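Fusolin (Unidentified entomopoxvirus, PDB 4OW5) enhances the virulence of entomopoxviruses and crystallises in vivo into viral spindles, and is probably a chitin-active lytic polysaccharide monooxygenase that binds metal. Local coordinates at residues T141-P146 and N192-R197; E135-P140 and P185-N190; G2-P7 and N227-I232; F148-I153 and I173-I178; E68-A73 and R103-K108. All coordinates share one frame; numbering follows the deposited sequence.

Contact 1 (T141-P146 and N192-R197). Unlike the reference sequence in segment 192-197: Asn192 (reference His).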
# COMPACT_ATOMS: atom_id res chain seq x y z
N THR A 141 16.15 24.30 16.53
CA THR A 141 15.58 25.48 17.17
C THR A 141 16.67 26.14 18.04
O THR A 141 16.58 27.33 18.33
CB THR A 141 14.32 25.12 17.93
OG1 THR A 141 14.63 24.22 18.97
CG2 THR A 141 13.26 24.52 17.03
N ALA A 142 17.66 25.34 18.51
CA ALA A 142 18.84 25.81 19.24
C ALA A 142 20.05 25.22 18.56
O ALA A 142 20.11 24.00 18.38
CB ALA A 142 18.80 25.40 20.68
N ILE A 143 21.01 26.05 18.22
CA ILE A 143 22.22 25.59 17.53
C ILE A 143 23.20 24.93 18.51
O ILE A 143 23.61 25.55 19.48
CB ILE A 143 22.89 26.77 16.76
CG1 ILE A 143 21.93 27.37 15.70
CG2 ILE A 143 24.20 26.30 16.11
CD1 ILE A 143 21.54 26.42 14.60
N HIS A 144 23.60 23.70 18.22
CA HIS A 144 24.59 22.98 19.02
C HIS A 144 25.59 22.30 18.13
O HIS A 144 25.23 21.48 17.27
CB HIS A 144 24.02 21.93 19.97
CG HIS A 144 22.99 22.44 20.91
ND1 HIS A 144 23.27 23.44 21.84
CD2 HIS A 144 21.70 22.09 21.03
CE1 HIS A 144 22.13 23.67 22.47
NE2 HIS A 144 21.16 22.91 22.00
N GLU A 145 26.87 22.55 18.44
CA GLU A 145 28.02 21.95 17.79
C GLU A 145 29.14 21.75 18.82
O GLU A 145 29.27 22.58 19.72
CB GLU A 145 28.52 22.83 16.64
CG GLU A 145 27.67 22.74 15.38
CD GLU A 145 27.57 21.34 14.79
OE1 GLU A 145 28.55 20.57 14.87
OE2 GLU A 145 26.50 21.02 14.23
N PRO A 146 29.94 20.68 18.72
CA PRO A 146 29.93 19.66 17.66
C PRO A 146 28.77 18.63 17.82
O PRO A 146 28.27 18.39 18.91
CB PRO A 146 31.30 18.98 17.80
CG PRO A 146 31.68 19.17 19.23
CD PRO A 146 31.04 20.46 19.68
N ASN A 192 14.47 28.82 12.57
CA ASN A 192 15.87 29.24 12.49
C ASN A 192 16.28 29.60 11.06
O ASN A 192 15.61 29.16 10.14
CB ASN A 192 16.72 28.04 12.94
CG ASN A 192 18.01 28.43 13.66
OD1 ASN A 192 18.93 28.97 13.06
ND2 ASN A 192 18.11 28.16 14.95
N ASN A 193 17.39 30.37 10.88
CA ASN A 193 17.93 30.71 9.55
C ASN A 193 18.92 29.64 9.06
O ASN A 193 19.25 29.61 7.87
CB ASN A 193 18.65 32.06 9.60
CG ASN A 193 20.10 31.98 10.06
OD1 ASN A 193 20.39 31.69 11.23
ND2 ASN A 193 21.04 32.23 9.17
N LEU A 194 19.39 28.76 9.96
CA LEU A 194 20.29 27.65 9.63
C LEU A 194 19.53 26.32 9.79
O LEU A 194 18.70 26.18 10.69
CB LEU A 194 21.53 27.64 10.52
CG LEU A 194 22.49 28.83 10.40
CD1 LEU A 194 23.60 28.71 11.40
CD2 LEU A 194 23.05 28.93 9.01
N VAL A 195 19.80 25.37 8.92
CA VAL A 195 19.24 24.02 8.95
C VAL A 195 20.38 23.03 8.73
O VAL A 195 21.46 23.42 8.27
CB VAL A 195 18.12 23.81 7.89
CG1 VAL A 195 16.87 24.62 8.23
CG2 VAL A 195 18.62 24.13 6.48
N TYR A 196 20.13 21.77 9.02
CA TYR A 196 21.00 20.67 8.67
C TYR A 196 20.36 20.02 7.46
O TYR A 196 19.19 19.66 7.55
CB TYR A 196 21.16 19.66 9.77
CG TYR A 196 21.91 20.15 10.98
CD1 TYR A 196 23.29 20.12 11.02
CD2 TYR A 196 21.24 20.50 12.14
CE1 TYR A 196 23.99 20.53 12.15
CE2 TYR A 196 21.92 20.94 13.27
CZ TYR A 196 23.30 20.98 13.26
OH TYR A 196 23.96 21.39 14.39
N ARG A 197 21.08 19.93 6.34
CA ARG A 197 20.58 19.26 5.13
C ARG A 197 21.56 18.28 4.57
O ARG A 197 22.73 18.59 4.48
CB ARG A 197 20.28 20.23 4.00
CG ARG A 197 19.11 21.11 4.17
CD ARG A 197 18.73 21.73 2.83
NE ARG A 197 19.81 22.46 2.16
CZ ARG A 197 20.03 23.78 2.21
NH1 ARG A 197 19.24 24.57 2.91
NH2 ARG A 197 21.04 24.31 1.54
O HOH W 1 22.61 22.96 15.74

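Contact 2 (E135-P140 and P185-N190). With EDO (1,2-ethanediol), chain F.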
# COMPACT_ATOMS: atom_id res chain seq x y z
N GLU A 135 16.45 14.78 0.11
CA GLU A 135 17.27 15.72 0.81
C GLU A 135 16.63 15.99 2.18
O GLU A 135 15.68 16.74 2.29
CB GLU A 135 17.50 17.00 0.02
CG GLU A 135 18.51 17.89 0.69
CD GLU A 135 18.62 19.27 0.06
OE1 GLU A 135 17.59 19.99 0.03
OE2 GLU A 135 19.75 19.67 -0.28
N PHE A 136 17.18 15.38 3.21
CA PHE A 136 16.77 15.56 4.58
C PHE A 136 16.96 16.99 5.01
O PHE A 136 17.98 17.60 4.67
CB PHE A 136 17.58 14.66 5.55
CG PHE A 136 17.09 13.24 5.64
CD1 PHE A 136 16.17 12.88 6.59
CD2 PHE A 136 17.57 12.27 4.77
CE1 PHE A 136 15.73 11.56 6.70
CE2 PHE A 136 17.12 10.95 4.86
CZ PHE A 136 16.22 10.60 5.84
N GLU A 137 16.00 17.52 5.76
CA GLU A 137 16.11 18.83 6.40
C GLU A 137 15.79 18.65 7.87
O GLU A 137 14.71 18.13 8.23
CB GLU A 137 15.20 19.90 5.75
CG GLU A 137 15.52 21.30 6.24
CD GLU A 137 14.55 22.39 5.84
OE1 GLU A 137 13.35 22.25 6.14
OE2 GLU A 137 15.01 23.43 5.30
N PHE A 138 16.75 18.94 8.72
CA PHE A 138 16.59 18.90 10.17
C PHE A 138 16.67 20.35 10.66
O PHE A 138 17.62 21.08 10.34
CB PHE A 138 17.63 17.99 10.81
CG PHE A 138 17.32 17.71 12.26
CD1 PHE A 138 17.75 18.58 13.25
CD2 PHE A 138 16.58 16.60 12.63
CE1 PHE A 138 17.41 18.36 14.58
CE2 PHE A 138 16.30 16.34 13.97
CZ PHE A 138 16.70 17.24 14.94
N CYS A 139 15.66 20.76 11.40
CA CYS A 139 15.43 22.11 11.88
C CYS A 139 15.94 22.28 13.31
O CYS A 139 15.27 21.84 14.24
CB CYS A 139 13.94 22.42 11.77
SG CYS A 139 13.47 24.10 12.23
N PRO A 140 17.10 22.95 13.52
CA PRO A 140 17.56 23.16 14.90
C PRO A 140 16.93 24.42 15.46
O PRO A 140 17.10 25.49 14.89
CB PRO A 140 19.07 23.32 14.74
CG PRO A 140 19.23 23.97 13.38
CD PRO A 140 18.03 23.57 12.54
N PRO A 185 14.84 29.58 0.64
CA PRO A 185 13.56 30.32 0.74
C PRO A 185 12.32 29.43 0.89
O PRO A 185 11.37 29.85 1.54
CB PRO A 185 13.51 31.10 -0.57
CG PRO A 185 14.98 31.31 -0.92
CD PRO A 185 15.63 30.02 -0.53
N ASP A 186 12.34 28.19 0.35
CA ASP A 186 11.19 27.28 0.48
C ASP A 186 11.27 26.36 1.74
O ASP A 186 10.47 25.43 1.87
CB ASP A 186 11.10 26.40 -0.78
CG ASP A 186 12.18 25.33 -0.92
OD1 ASP A 186 13.24 25.44 -0.23
OD2 ASP A 186 12.02 24.44 -1.76
N SER A 187 12.23 26.59 2.64
CA SER A 187 12.39 25.74 3.80
C SER A 187 11.13 25.57 4.62
O SER A 187 10.34 26.50 4.80
CB SER A 187 13.47 26.28 4.72
OG SER A 187 13.52 25.47 5.89
N GLN A 188 11.03 24.39 5.19
CA GLN A 188 9.97 23.98 6.09
C GLN A 188 10.28 24.38 7.57
O GLN A 188 9.44 24.14 8.45
CB GLN A 188 9.81 22.45 5.97
CG GLN A 188 9.08 21.98 4.70
CD GLN A 188 7.63 22.44 4.69
OE1 GLN A 188 6.85 22.12 5.58
NE2 GLN A 188 7.23 23.21 3.68
N CYS A 189 11.48 24.92 7.83
CA CYS A 189 12.01 25.30 9.13
C CYS A 189 11.90 26.83 9.29
O CYS A 189 12.71 27.55 8.71
CB CYS A 189 13.46 24.83 9.22
SG CYS A 189 14.31 25.27 10.76
N ASN A 190 10.87 27.32 10.03
CA ASN A 190 10.70 28.76 10.30
C ASN A 190 11.35 29.15 11.64
O ASN A 190 11.49 30.33 11.92
CB ASN A 190 9.22 29.17 10.28
CG ASN A 190 8.30 28.39 11.21
OD1 ASN A 190 8.67 27.97 12.31
ND2 ASN A 190 7.05 28.18 10.78
C1 EDO F . 6.13 23.69 9.08
O1 EDO F . 7.04 24.41 9.90
C2 EDO F . 6.04 22.21 9.56
O2 EDO F . 7.24 21.82 10.23

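Contact 3 (G2-P7 and N227-I232)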
# COMPACT_ATOMS: atom_id res chain seq x y z
N GLY A 2 15.59 20.56 18.42
CA GLY A 2 15.15 20.54 17.04
C GLY A 2 14.37 19.31 16.69
O GLY A 2 14.11 18.46 17.54
N TYR A 3 13.96 19.25 15.43
CA TYR A 3 13.13 18.19 14.89
C TYR A 3 13.33 18.09 13.36
O TYR A 3 13.83 19.02 12.72
CB TYR A 3 11.64 18.42 15.22
CG TYR A 3 11.16 19.84 15.03
CD1 TYR A 3 11.07 20.41 13.77
CD2 TYR A 3 10.92 20.67 16.13
CE1 TYR A 3 10.79 21.75 13.59
CE2 TYR A 3 10.56 22.01 15.96
CZ TYR A 3 10.52 22.55 14.69
OH TYR A 3 10.16 23.84 14.44
N ILE A 4 12.97 16.94 12.81
CA ILE A 4 13.03 16.69 11.37
C ILE A 4 11.90 17.48 10.74
O ILE A 4 10.76 17.32 11.19
CB ILE A 4 12.91 15.21 10.92
CG1 ILE A 4 13.60 14.19 11.85
CG2 ILE A 4 13.41 15.06 9.48
CD1 ILE A 4 12.98 12.74 11.64
N THR A 5 12.19 18.32 9.73
CA THR A 5 11.17 19.06 8.99
C THR A 5 10.94 18.41 7.65
O THR A 5 9.85 18.55 7.12
CB THR A 5 11.46 20.53 8.86
OG1 THR A 5 12.81 20.70 8.44
CG2 THR A 5 11.15 21.27 10.14
N PHE A 6 11.90 17.70 7.11
CA PHE A 6 11.65 16.96 5.85
C PHE A 6 12.43 15.67 5.83
O PHE A 6 13.66 15.75 5.82
CB PHE A 6 11.98 17.77 4.59
CG PHE A 6 11.47 17.02 3.38
CD1 PHE A 6 10.11 16.86 3.18
CD2 PHE A 6 12.34 16.34 2.54
CE1 PHE A 6 9.63 16.02 2.19
CE2 PHE A 6 11.85 15.57 1.47
CZ PHE A 6 10.49 15.43 1.31
N PRO A 7 11.78 14.47 5.78
CA PRO A 7 10.32 14.24 5.89
C PRO A 7 9.87 14.63 7.30
O PRO A 7 10.58 14.32 8.25
CB PRO A 7 10.15 12.73 5.64
CG PRO A 7 11.49 12.17 5.38
CD PRO A 7 12.53 13.21 5.75
N ASN A 227 13.95 11.19 16.56
CA ASN A 227 12.65 11.41 15.92
C ASN A 227 12.31 10.34 14.90
O ASN A 227 13.16 10.01 14.06
CB ASN A 227 12.62 12.74 15.16
CG ASN A 227 12.61 14.04 15.91
OD1 ASN A 227 12.42 15.05 15.27
ND2 ASN A 227 12.67 14.09 17.22
N CYS A 228 11.04 9.91 14.89
CA CYS A 228 10.44 9.04 13.89
C CYS A 228 9.80 9.88 12.83
O CYS A 228 9.14 10.86 13.15
CB CYS A 228 9.40 8.11 14.52
SG CYS A 228 10.11 6.89 15.64
N ALA A 229 9.96 9.50 11.56
CA ALA A 229 9.29 10.13 10.43
C ALA A 229 8.61 9.02 9.61
O ALA A 229 9.27 8.05 9.24
CB ALA A 229 10.26 10.90 9.59
N ASP A 230 7.33 9.17 9.35
CA ASP A 230 6.52 8.22 8.59
C ASP A 230 6.56 8.59 7.10
O ASP A 230 6.38 9.75 6.73
CB ASP A 230 5.08 8.22 9.10
CG ASP A 230 5.01 7.88 10.58
OD1 ASP A 230 5.35 6.71 10.94
OD2 ASP A 230 4.64 8.78 11.39
N VAL A 231 6.81 7.62 6.26
CA VAL A 231 6.99 7.81 4.82
C VAL A 231 6.40 6.64 4.02
O VAL A 231 6.45 5.48 4.44
CB VAL A 231 8.53 7.95 4.48
CG1 VAL A 231 8.78 8.32 3.00
CG2 VAL A 231 9.26 8.92 5.40
N ILE A 232 5.97 6.94 2.79
CA ILE A 232 5.49 5.96 1.84
C ILE A 232 5.84 6.40 0.43
O ILE A 232 5.77 7.58 0.10
CB ILE A 232 3.96 5.68 1.97
CG1 ILE A 232 3.63 4.31 1.34
CG2 ILE A 232 3.08 6.80 1.41
CD1 ILE A 232 2.14 3.88 1.52
O HOH W 2 12.66 16.63 18.93

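Contact 4 (F148-I153 and I173-I178)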
# COMPACT_ATOMS: atom_id res chain seq x y z
N PHE A 148 26.67 15.08 15.50
CA PHE A 148 26.60 14.16 14.37
C PHE A 148 25.19 13.58 14.27
O PHE A 148 24.41 13.64 15.23
CB PHE A 148 27.65 13.04 14.48
CG PHE A 148 27.44 12.00 15.55
CD1 PHE A 148 27.98 12.17 16.82
CD2 PHE A 148 26.74 10.83 15.29
CE1 PHE A 148 27.82 11.19 17.80
CE2 PHE A 148 26.53 9.89 16.29
CZ PHE A 148 27.14 10.04 17.51
N PHE A 149 24.90 12.99 13.13
CA PHE A 149 23.60 12.37 12.89
C PHE A 149 23.74 10.93 12.55
O PHE A 149 24.76 10.50 12.01
CB PHE A 149 22.88 13.04 11.71
CG PHE A 149 22.30 14.39 12.01
CD1 PHE A 149 23.09 15.53 12.03
CD2 PHE A 149 20.93 14.54 12.23
CE1 PHE A 149 22.55 16.77 12.31
CE2 PHE A 149 20.39 15.78 12.50
CZ PHE A 149 21.20 16.88 12.58
N GLU A 150 22.68 10.18 12.84
CA GLU A 150 22.50 8.82 12.38
C GLU A 150 21.12 8.73 11.85
O GLU A 150 20.21 9.30 12.46
CB GLU A 150 22.74 7.78 13.46
CG GLU A 150 24.14 7.79 13.99
CD GLU A 150 24.42 6.74 15.03
OE1 GLU A 150 23.51 6.48 15.85
OE2 GLU A 150 25.55 6.20 15.06
N ILE A 151 20.94 8.11 10.69
CA ILE A 151 19.62 7.94 10.08
C ILE A 151 19.45 6.46 9.85
O ILE A 151 20.37 5.79 9.35
CB ILE A 151 19.43 8.77 8.79
CG1 ILE A 151 19.79 10.26 9.03
CG2 ILE A 151 18.01 8.59 8.22
CD1 ILE A 151 19.69 11.14 7.76
N TYR A 152 18.27 5.96 10.22
CA TYR A 152 17.87 4.58 10.08
C TYR A 152 16.59 4.44 9.31
O TYR A 152 15.76 5.34 9.34
CB TYR A 152 17.66 3.92 11.45
CG TYR A 152 18.88 3.95 12.34
CD1 TYR A 152 19.70 2.84 12.46
CD2 TYR A 152 19.18 5.06 13.12
CE1 TYR A 152 20.81 2.84 13.29
CE2 TYR A 152 20.28 5.08 13.96
CZ TYR A 152 21.12 3.97 14.02
OH TYR A 152 22.21 3.94 14.84
N ILE A 153 16.39 3.29 8.68
CA ILE A 153 15.17 2.93 7.96
C ILE A 153 14.68 1.60 8.52
O ILE A 153 15.49 0.69 8.80
CB ILE A 153 15.32 2.88 6.41
CG1 ILE A 153 13.94 2.64 5.76
CG2 ILE A 153 16.31 1.78 5.96
CD1 ILE A 153 13.92 2.82 4.29
N ILE A 173 21.47 3.78 7.60
CA ILE A 173 21.71 4.20 6.21
C ILE A 173 22.54 5.49 6.14
O ILE A 173 22.93 5.87 5.04
CB ILE A 173 20.42 4.34 5.38
CG1 ILE A 173 19.48 5.43 5.92
CG2 ILE A 173 19.73 2.97 5.25
CD1 ILE A 173 18.22 5.67 5.09
N PHE A 174 22.86 6.10 7.28
CA PHE A 174 23.70 7.29 7.34
C PHE A 174 24.28 7.48 8.74
O PHE A 174 23.55 7.41 9.73
CB PHE A 174 22.93 8.57 6.92
CG PHE A 174 23.77 9.83 6.92
CD1 PHE A 174 24.00 10.55 8.09
CD2 PHE A 174 24.26 10.36 5.72
CE1 PHE A 174 24.73 11.73 8.09
CE2 PHE A 174 24.98 11.56 5.71
CZ PHE A 174 25.26 12.21 6.90
N THR A 175 25.57 7.79 8.82
CA THR A 175 26.24 8.11 10.07
C THR A 175 27.31 9.14 9.79
O THR A 175 28.19 8.84 9.01
CB THR A 175 26.88 6.88 10.72
OG1 THR A 175 25.91 5.88 10.91
CG2 THR A 175 27.55 7.23 12.04
N GLY A 176 27.26 10.27 10.48
CA GLY A 176 28.32 11.26 10.41
C GLY A 176 27.85 12.68 10.66
O GLY A 176 26.65 12.95 10.78
N PRO A 177 28.78 13.63 10.69
CA PRO A 177 28.36 15.04 10.82
C PRO A 177 27.69 15.56 9.54
O PRO A 177 27.85 14.99 8.45
CB PRO A 177 29.67 15.78 11.13
CG PRO A 177 30.71 14.94 10.52
CD PRO A 177 30.24 13.51 10.55
N ILE A 178 26.81 16.53 9.72
CA ILE A 178 26.12 17.28 8.68
C ILE A 178 26.42 18.76 8.98
O ILE A 178 26.10 19.21 10.08
CB ILE A 178 24.59 16.98 8.64
CG1 ILE A 178 24.31 15.47 8.55
CG2 ILE A 178 23.93 17.73 7.49
CD1 ILE A 178 22.89 15.15 8.48
O HOH W 3 26.04 3.94 13.01

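Contact 5 (E68-A73 and R103-K108)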
# COMPACT_ATOMS: atom_id res chain seq x y z
N GLU A 68 12.18 18.70 21.79
CA GLU A 68 12.89 18.09 22.91
C GLU A 68 12.53 16.60 23.06
O GLU A 68 12.29 16.11 24.15
CB GLU A 68 12.64 18.88 24.21
CG GLU A 68 13.71 18.63 25.26
CD GLU A 68 13.56 19.49 26.50
OE1 GLU A 68 14.34 20.47 26.65
OE2 GLU A 68 12.62 19.25 27.29
N TYR A 69 12.58 15.87 21.95
CA TYR A 69 12.40 14.43 21.97
C TYR A 69 13.79 13.90 22.13
O TYR A 69 14.47 13.55 21.16
CB TYR A 69 11.67 13.91 20.72
CG TYR A 69 10.18 13.92 20.87
CD1 TYR A 69 9.50 15.09 21.16
CD2 TYR A 69 9.43 12.76 20.69
CE1 TYR A 69 8.13 15.10 21.38
CE2 TYR A 69 8.05 12.77 20.81
CZ TYR A 69 7.40 13.93 21.20
OH TYR A 69 6.04 13.94 21.36
N ALA A 70 14.27 14.00 23.38
CA ALA A 70 15.65 13.77 23.73
C ALA A 70 15.86 12.83 24.88
O ALA A 70 14.98 12.63 25.72
CB ALA A 70 16.28 15.12 24.10
N ALA A 71 17.09 12.31 24.93
CA ALA A 71 17.60 11.42 25.97
C ALA A 71 19.07 11.72 26.21
O ALA A 71 19.81 12.07 25.28
CB ALA A 71 17.43 9.97 25.56
N LEU A 72 19.49 11.62 27.46
CA LEU A 72 20.88 11.93 27.85
C LEU A 72 21.66 10.65 27.91
O LEU A 72 21.35 9.78 28.71
CB LEU A 72 20.91 12.65 29.22
CG LEU A 72 20.02 13.89 29.32
CD1 LEU A 72 20.07 14.47 30.72
CD2 LEU A 72 20.37 14.93 28.26
N ALA A 73 22.69 10.54 27.08
CA ALA A 73 23.54 9.37 27.05
C ALA A 73 24.73 9.49 27.98
O ALA A 73 25.36 8.47 28.27
CB ALA A 73 24.03 9.13 25.63
N ARG A 103 9.82 16.12 34.60
CA ARG A 103 10.09 16.95 33.45
C ARG A 103 11.41 17.71 33.57
O ARG A 103 11.56 18.45 34.53
CB ARG A 103 9.00 17.99 33.33
CG ARG A 103 7.72 17.44 32.91
CD ARG A 103 6.70 18.54 32.97
NE ARG A 103 5.41 18.05 32.52
CZ ARG A 103 4.29 18.77 32.51
NH1 ARG A 103 4.31 20.03 32.92
NH2 ARG A 103 3.17 18.25 32.08
N PRO A 104 12.32 17.63 32.60
CA PRO A 104 12.30 16.76 31.41
C PRO A 104 12.45 15.27 31.82
O PRO A 104 12.89 14.99 32.93
CB PRO A 104 13.49 17.28 30.59
CG PRO A 104 14.41 17.93 31.56
CD PRO A 104 13.57 18.40 32.72
N PHE A 105 12.01 14.29 30.99
CA PHE A 105 11.50 14.49 29.64
C PHE A 105 9.98 14.22 29.56
O PHE A 105 9.44 14.18 28.46
CB PHE A 105 12.30 13.61 28.67
CG PHE A 105 13.71 14.12 28.51
CD1 PHE A 105 14.75 13.56 29.24
CD2 PHE A 105 13.98 15.24 27.73
CE1 PHE A 105 16.05 14.08 29.15
CE2 PHE A 105 15.28 15.74 27.63
CZ PHE A 105 16.30 15.18 28.37
N GLY A 106 9.30 14.10 30.70
CA GLY A 106 7.86 13.88 30.73
C GLY A 106 7.49 12.52 30.19
O GLY A 106 8.33 11.62 30.17
N ASP A 107 6.26 12.39 29.69
CA ASP A 107 5.75 11.17 29.06
C ASP A 107 5.38 11.50 27.61
O ASP A 107 4.45 12.27 27.36
CB ASP A 107 4.57 10.60 29.82
CG ASP A 107 4.10 9.25 29.29
OD1 ASP A 107 4.24 9.00 28.06
OD2 ASP A 107 3.60 8.45 30.09
N LYS A 108 6.12 10.91 26.65
CA LYS A 108 5.85 11.13 25.22
C LYS A 108 5.46 9.81 24.55
O LYS A 108 5.43 9.75 23.32
CB LYS A 108 7.06 11.75 24.53
CG LYS A 108 7.37 13.17 25.06
CD LYS A 108 8.73 13.58 24.65
CE LYS A 108 9.09 14.99 25.05
NZ LYS A 108 10.29 14.95 25.92
O HOH W 4 10.86 17.25 27.20
O HOH W 5 12.10 12.74 25.07

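Contact 1 (T141-P146 and N192-R197)
The loop that carries His144, which with His1 forms the metal site of this domain of the lytic polysaccharide monooxygenase family, meets strand 194-203 where Glu145 reaches Tyr196. The two side chains approach tip to tip: the phenol OH of Tyr196 donates to Glu145 OE2 over 2.6 Å. The bond arrives on the anti side of that oxygen, 20° out of the carboxylate plane, and the carboxylate and ring are turned 52° apart. A bend in the glutamate chain at chi2 (-59°) sets CD beside CA. OE2 is held a second time by the hydroxyl of Ser147. Tyr196 OH also lies unusually close, 2.5 Å, to a water that takes the backbone N-H of His144, with 2.8 Å from water to His144 N. Away from this polar end the contact is thinner. Ile143 CD1 rests 4.3 Å from Leu194 CB and 3.9 Å from Asn192 ND2. Asn192, where the reference sequence has His, is folded into an Asx turn, its OD1 accepting from Leu194 N at 3.1 Å. Behind the phenol, the Tyr196 ring packs edge-to-face with Phe149, and strand 180-182 lends Leu180 to Ile143, Leu194 and Tyr196 alike. As in other copper-dependent relatives, the two histidines are expected to grip a metal as a histidine brace, although none is bound to this chain. The phenol thus donates to a carboxylate and, if the short approach of the water is a true bond, would tie the backbone of a metal-binding histidine to the sheet, consistent with a second-shell role.

Contact 2 (E135-P140 and P185-N190)
A disulfide and a buried carboxylate work together here: Cys139 and Glu137, on one strand of a beta sheet in the fibronectin type III-like fold, fasten the loop 185-190. The sulfurs of Cys139 and Cys189 are bonded at 2.1 Å with a torsion of 66° about the S-S bond, and each SG stands anti to its own backbone N. Two residues back along the strand, Glu137 extends fully and offers both oxygens to the loop. OE2 accepts from the hydroxyl of Ser187 at 2.6 Å, on the syn side and 24° out of the carboxylate plane. OE1 accepts from Gln188 N at 3.3 Å through its syn lone pair, a rather bent bond (141° at the hydrogen), and takes a further bond from Thr5 OG1 on the neighbouring strand 2-6. Three donors thus satisfy this carboxylate, which would favour its ionised form. Ser187 is used twice, since its OG also accepts from Cys189 N at 2.9 Å, closing an ST turn that ends on the half-cystine. Two other side chains of the loop face the second subunit. Gln188 OE1 accepts from Trp341 of the second subunit, and Asp186 OD2 pairs with His352 of that same subunit. Gln188 O receives O1 of an ethanediol molecule, probably left from crystallisation, at 2.8 Å; the ethanediol is also bonded to Arg12. Glu137 and Asp186, two acidic groups, lie apart, with 6.1 Å from OE2 of the former to OD1 of the latter. Beyond the disulfide, Pro140 CD lies 4.5 Å from Cys189 SG.

Contact 3 (G2-P7 and N227-I232)
Asn227 and Ile4 make the central exchange between strand 2-6 and strand 223-234, which belong to different sheets of the sandwich. Strands 2-6 and 227-232 run nearly parallel, their axes 16° apart and 7.6 Å at closest approach. Asn227 OD1 accepts from Ile4 N at 3.2 Å, 157° at the hydrogen, while the two side chains slide past each other in opposite directions and bring Ile4 CD1 to 3.5 Å from Asn227 CB. The same CD1 packs on Ala229 CB at 3.9 Å. Farther along, Pro7 follows a cis peptide bond and sets its CB 3.9 Å from Val231 CG2. A water closes the polar end: it donates to Gly2 O at 2.7 Å and accepts from Asn227 ND2 at 3.1 Å. In the next shell, Gln11 gives Asn227 OD1 a second bond, and a classic beta bulge, Thr5 and Phe6 both facing Glu137, lies between Ile4 and Pro7. Cys228, directed away from strand 2-6, is tied to Cys93 by a disulfide, and Phe6 meets Tyr348 of the second subunit. With no backbone-to-backbone bond between the segments, one amide side chain does the polar work, its oxygen gripped by two N-H donors amid otherwise apolar packing.

Contact 4 (F148-I153 and I173-I178)
Phe149 and Gly176 exchange backbone bonds as a hydrogen-bonded antiparallel pair, at 2.9 Å both from Phe149 N to Gly176 O and from Gly176 N to Phe149 O. Glu150 and Thr175 form the non-hydrogen-bonded pair that follows, then Ile151 and Phe174 are hydrogen-bonded again. At that point the ladder is interrupted by a classic beta bulge: Ile173 and Phe174 both face Ile151, whose O accepts a straight bond from Ile173 N at 2.9 Å and a more bent one from Phe174 N at 3.3 Å. On the face bearing Phe149, Ile151 and Phe174, the methyl end of Ile178 reaches the Phe149 ring, CD1 to CD1 at 3.6 Å, with the two side chains crossing at about a right angle. Ile151 CB meets Phe174 CB at 4.0 Å, and past the bulge Ile153 CG2 touches Ile173 CG2 at 3.7 Å. Phe149 also stacks on Trp215 of the adjoining strand 209-217. On the face of Glu150 and Thr175, the two side chains lie side by side, and one water donates to Glu150 OE2 and Thr175 OG1. Arg214 forms a salt bridge with OE1, and Asn172 OD1 is hydrogen-bonded to Thr175 OG1. The antiparallel pair is thus two-sided, hydrophobic toward strand 194-203, with a salt-bridged carboxylate on the other face.

Contact 5 (E68-A73 and R103-K108)
Lys108 and Phe105 bring the loop 103-108 against Glu68, Tyr69 and Ala70, at the edge of the mixed sheet. The polar interactions gather on the ammonium. Lys108 NZ donates to Glu68 O at 2.9 Å and, within its own loop, to Phe105 O at 2.8 Å, the latter lying in the carbonyl plane on a lone pair. A water that accepts from Lys108 NZ at 2.7 Å donates to Glu68 OE2, linking two opposite charges whose atoms do not meet directly. A second water lies 3.0 Å from both Lys108 NZ and Ala70 O, but NZ then has four acceptors for three protons. The other carboxylate oxygen of Glu68 is bonded to His1 NE2, so this network reaches a metal-binding residue. Glu68 O also receives a weak bond from Ala70 N, which closes an inverse gamma turn centred on Tyr69.

The aromatic contacts are of two sorts. Lys108 lays its aliphatic chain across Tyr69 in a CH-pi contact, CD above the ring's centre and 3.6 Å from its centroid, only 10° off the normal. Phe105 is instead sandwiched: Ala70 O sits 3.3 Å above the centre of one face, while Pro104 CB covers the opposite face toward the rim. Apolar packing completes the set, with Leu72 CG at the ring edge, 4.0 Å from Phe105 CE1, and Ala70 CB 3.7 Å from Phe105 CE2.

Around this cluster, strand 70-72 pairs with strand 223-234, Tyr69 OH bonds to Met62 O of helix 52-64, Tyr61 of that helix packs on Pro104, and Val87 of helix 80-87 packs on Ala71.

In the fold
From the N terminus, strand 2-6 opens contact 3, which closes only at strand 223-234 and so encloses the other four. Contact 5 comes first within that span; its short loop of about thirty residues is complete before contacts 2, 1 and 4 begin, and it joins the loop after helix 80-87 to the mixed sheet. Contacts 2 and 1 then open in succession on strand 131-140 and the loop after it. Their partners follow in the same order, so the two cross and stitch one sheet at neighbouring places. Contact 4, a local antiparallel pairing, lies within both. Phe136 on Ile151 and Phe138 on Phe149 carry contact 2 across to contact 4, while Asn227 against Tyr69 links contacts 3 and 5.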